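Local coordinates for protein fuculose-1-phosphate aldolase (Glaciozyma antarctica, PDB 4XXF) that is a zinc-binding member of the class II aldolase/adducin family, in the AraD-like clan, at residues V59-L64 against R91-N95. Numbering follows the deposited sequence. Where two conformers were deposited one is given.
Sequences VNPFGL and RRIVN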
ATOM      1  N   VAL A  59      -3.539  16.169  24.966  1.00 12.14           N
ATOM      2  CA  VAL A  59      -2.563  15.384  24.223  1.00 12.25           C
ATOM      3  C   VAL A  59      -2.932  13.913  24.322  1.00 12.52           C
ATOM      4  O   VAL A  59      -3.631  13.490  25.247  1.00 12.55           O
ATOM      5  CB  VAL A  59      -1.118  15.644  24.760  1.00 13.42           C
ATOM      6  CG1 VAL A  59      -0.992  15.186  26.190  1.00 15.23           C
ATOM      7  CG2 VAL A  59      -0.044  14.984  23.894  1.00 17.04           C
ATOM      8  N   ASN A  60      -2.479  13.131  23.350  1.00 11.73           N
ATOM      9  CA  ASN A  60      -2.597  11.680  23.430  1.00 13.17           C
ATOM     10  C   ASN A  60      -1.751  11.106  24.561  1.00 13.27           C
ATOM     11  O   ASN A  60      -0.653  11.597  24.826  1.00 14.43           O
ATOM     12  CB  ASN A  60      -2.191  11.055  22.097  1.00 12.34           C
ATOM     13  CG  ASN A  60      -0.811  11.485  21.645  1.00 14.08           C
ATOM     14  OD1 ASN A  60      -0.556  12.664  21.377  1.00 14.48           O
ATOM     15  ND2 ASN A  60       0.094  10.519  21.539  1.00 13.41           N
ATOM     16  N   PRO A  61      -2.280  10.088  25.264  1.00 12.00           N
ATOM     17  CA  PRO A  61      -1.538   9.472  26.367  1.00 13.14           C
ATOM     18  C   PRO A  61      -0.484   8.502  25.842  1.00 12.10           C
ATOM     19  O   PRO A  61      -0.711   7.823  24.840  1.00 13.28           O
ATOM     20  CB  PRO A  61      -2.624   8.747  27.158  1.00 12.99           C
ATOM     21  CG  PRO A  61      -3.637   8.371  26.108  1.00 13.68           C
ATOM     22  CD  PRO A  61      -3.644   9.533  25.137  1.00 12.53           C
ATOM     23  N   PHE A  62       0.655   8.448  26.508  1.00 12.45           N
ATOM     24  CA  PHE A  62       1.807   7.690  26.033  1.00 12.53           C
ATOM     25  C   PHE A  62       1.499   6.203  25.889  1.00 13.16           C
ATOM     26  O   PHE A  62       1.039   5.563  26.825  1.00 13.80           O
ATOM     27  CB  PHE A  62       2.970   7.912  27.012  1.00 13.13           C
ATOM     28  CG  PHE A  62       4.350   7.627  26.452  1.00 15.62           C
ATOM     29  CD1 PHE A  62       4.604   7.554  25.089  1.00 15.59           C
ATOM     30  CD2 PHE A  62       5.410   7.456  27.332  1.00 17.21           C
ATOM     31  CE1 PHE A  62       5.892   7.305  24.623  1.00 16.57           C
ATOM     32  CE2 PHE A  62       6.688   7.212  26.871  1.00 22.37           C
ATOM     33  CZ  PHE A  62       6.926   7.130  25.514  1.00 20.46           C
ATOM     34  N   GLY A  63       1.759   5.659  24.704  1.00 13.68           N
ATOM     35  CA  GLY A  63       1.653   4.225  24.490  1.00 13.62           C
ATOM     36  C   GLY A  63       0.338   3.713  23.923  1.00 12.90           C
ATOM     37  O   GLY A  63       0.244   2.543  23.566  1.00 14.18           O
ATOM     38  N   LEU A  64      -0.689   4.554  23.870  1.00 11.91           N
ATOM     39  CA  LEU A  64      -1.966   4.122  23.308  1.00 11.54           C
ATOM     40  C   LEU A  64      -1.953   4.242  21.779  1.00 12.66           C
ATOM     41  O   LEU A  64      -1.594   5.282  21.223  1.00 12.62           O
ATOM     42  CB  LEU A  64      -3.120   4.947  23.887  1.00 13.63           C
ATOM     43  CG  LEU A  64      -4.512   4.582  23.367  1.00 12.71           C
ATOM     44  CD1 LEU A  64      -4.887   3.157  23.714  1.00 16.85           C
ATOM     45  CD2 LEU A  64      -5.521   5.539  23.947  1.00 14.94           C
ATOM     46  N   ARG A  91      -3.152   4.898  32.459  1.00 18.09           N
ATOM     47  CA  ARG A  91      -2.413   5.559  31.382  1.00 16.17           C
ATOM     48  C   ARG A  91      -2.608   7.068  31.421  1.00 16.25           C
ATOM     49  O   ARG A  91      -2.873   7.714  30.413  1.00 15.74           O
ATOM     50  CB  ARG A  91      -2.813   5.002  30.007  1.00 15.53           C
ATOM     51  CG  ARG A  91      -1.730   5.200  28.943  1.00 14.35           C
ATOM     52  CD  ARG A  91      -2.188   4.855  27.529  1.00 13.86           C
ATOM     53  NE  ARG A  91      -2.453   3.427  27.359  1.00 14.81           N
ATOM     54  CZ  ARG A  91      -1.509   2.512  27.140  1.00 15.68           C
ATOM     55  NH1 ARG A  91      -0.239   2.877  27.051  1.00 15.77           N
ATOM     56  NH2 ARG A  91      -1.839   1.236  27.007  1.00 16.82           N
ATOM     57  N   ARG A  92      -2.478   7.631  32.612  1.00 19.61           N
ATOM     58  CA  ARG A  92      -2.437   9.078  32.758  1.00 17.82           C
ATOM     59  C   ARG A  92      -0.979   9.502  32.737  1.00 17.43           C
ATOM     60  O   ARG A  92      -0.426   9.986  33.727  1.00 20.98           O
ATOM     61  CB  ARG A  92      -3.161   9.506  34.032  1.00 21.04           C
ATOM     62  CG  ARG A  92      -4.661   9.334  33.873  1.00 20.58           C
ATOM     63  CD  ARG A  92      -5.442   9.461  35.158  1.00 22.07           C
ATOM     64  NE  ARG A  92      -6.864   9.364  34.845  1.00 24.99           N
ATOM     65  CZ  ARG A  92      -7.780   8.813  35.628  1.00 27.61           C
ATOM     66  NH1 ARG A  92      -7.438   8.305  36.805  1.00 32.15           N
ATOM     67  NH2 ARG A  92      -9.045   8.775  35.231  1.00 32.64           N
ATOM     68  N   ILE A  93      -0.376   9.295  31.568  1.00 18.04           N
ATOM     69  CA  ILE A  93       1.048   9.518  31.371  0.54 17.48           C
ATOM     70  C   ILE A  93       1.311  10.186  30.036  1.00 16.73           C
ATOM     71  O   ILE A  93       0.648   9.907  29.039  1.00 15.92           O
ATOM     72  CB  ILE A  93       1.856   8.198  31.439  0.54 18.52           C
ATOM     73  CG1 ILE A  93       1.269   7.150  30.488  0.54 18.53           C
ATOM     74  CG2 ILE A  93       1.899   7.668  32.859  0.54 21.98           C
ATOM     75  CD1 ILE A  93       2.161   5.932  30.309  0.54 22.87           C
ATOM     76  N   VAL A  94       2.281  11.091  30.027  1.00 19.44           N
ATOM     77  CA  VAL A  94       2.671  11.798  28.819  1.00 18.96           C
ATOM     78  C   VAL A  94       4.115  11.438  28.478  1.00 21.26           C
ATOM     79  O   VAL A  94       4.932  11.202  29.366  1.00 22.64           O
ATOM     80  CB  VAL A  94       2.512  13.341  28.982  1.00 18.30           C
ATOM     81  CG1 VAL A  94       3.535  13.909  29.973  1.00 21.78           C
ATOM     82  CG2 VAL A  94       2.611  14.048  27.638  1.00 21.78           C
ATOM     83  N   ASN A  95       4.415  11.348  27.187  1.00 19.31           N
ATOM     84  CA  ASN A  95       5.798  11.274  26.739  1.00 23.02           C
ATOM     85  C   ASN A  95       6.422  12.661  26.945  1.00 19.14           C
ATOM     86  O   ASN A  95       6.136  13.588  26.191  1.00 19.42           O
ATOM     87  CB  ASN A  95       5.838  10.812  25.278  1.00 27.02           C
ATOM     88  CG  ASN A  95       7.187  11.031  24.602  1.00 30.36           C
ATOM     89  OD1 ASN A  95       8.204  11.286  25.245  1.00 37.73           O
ATOM     90  ND2 ASN A  95       7.192  10.917  23.279  1.00 37.00           N
TER
HETATM   91  O   HOH W   1       2.094  11.257  25.163  1.00 21.83           O
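Phe-62 and Asn-95 each hold CG anti to the backbone N (chi1 165° in Asn-95), which stacks the phenyl ring on the Asn-95 side chain. Arg-91 starts the same way but bends at chi3, laying its guanidinium against the type II beta turn Pro-61 to Leu-64. In this class II aldolase/adducin fold, the contact joins the loop after strand 56-59 to the one leading into helix 96-108. Asn-95 is the N-cap of that helix, and its side chain is about 7 Å from a bound zinc ion. Asn-95 CB sits over the face of the Phe-62 ring, 3.5 Å from its centroid, a CH-pi contact. The ring and amide planes are 22° apart. The Phe-62 ring also meets Phe-239 of a second subunit edge-to-face. Phe-62 N donates to Ile-93 O at 2.9 Å, almost straight (173°). One water bridges the loops, donating to Asn-60 O and accepting from Asn-95 N. Val-59 CG1 packs on Val-94 CG2 (4.0 Å), beside Ile-75 of the sheet. Gly-63 O and Leu-64 N lie over one face of the Arg-91 guanidinium. Arg-91 NH1 donates to Phe-62 O at 3.0 Å, in the carbonyl plane on a lone pair.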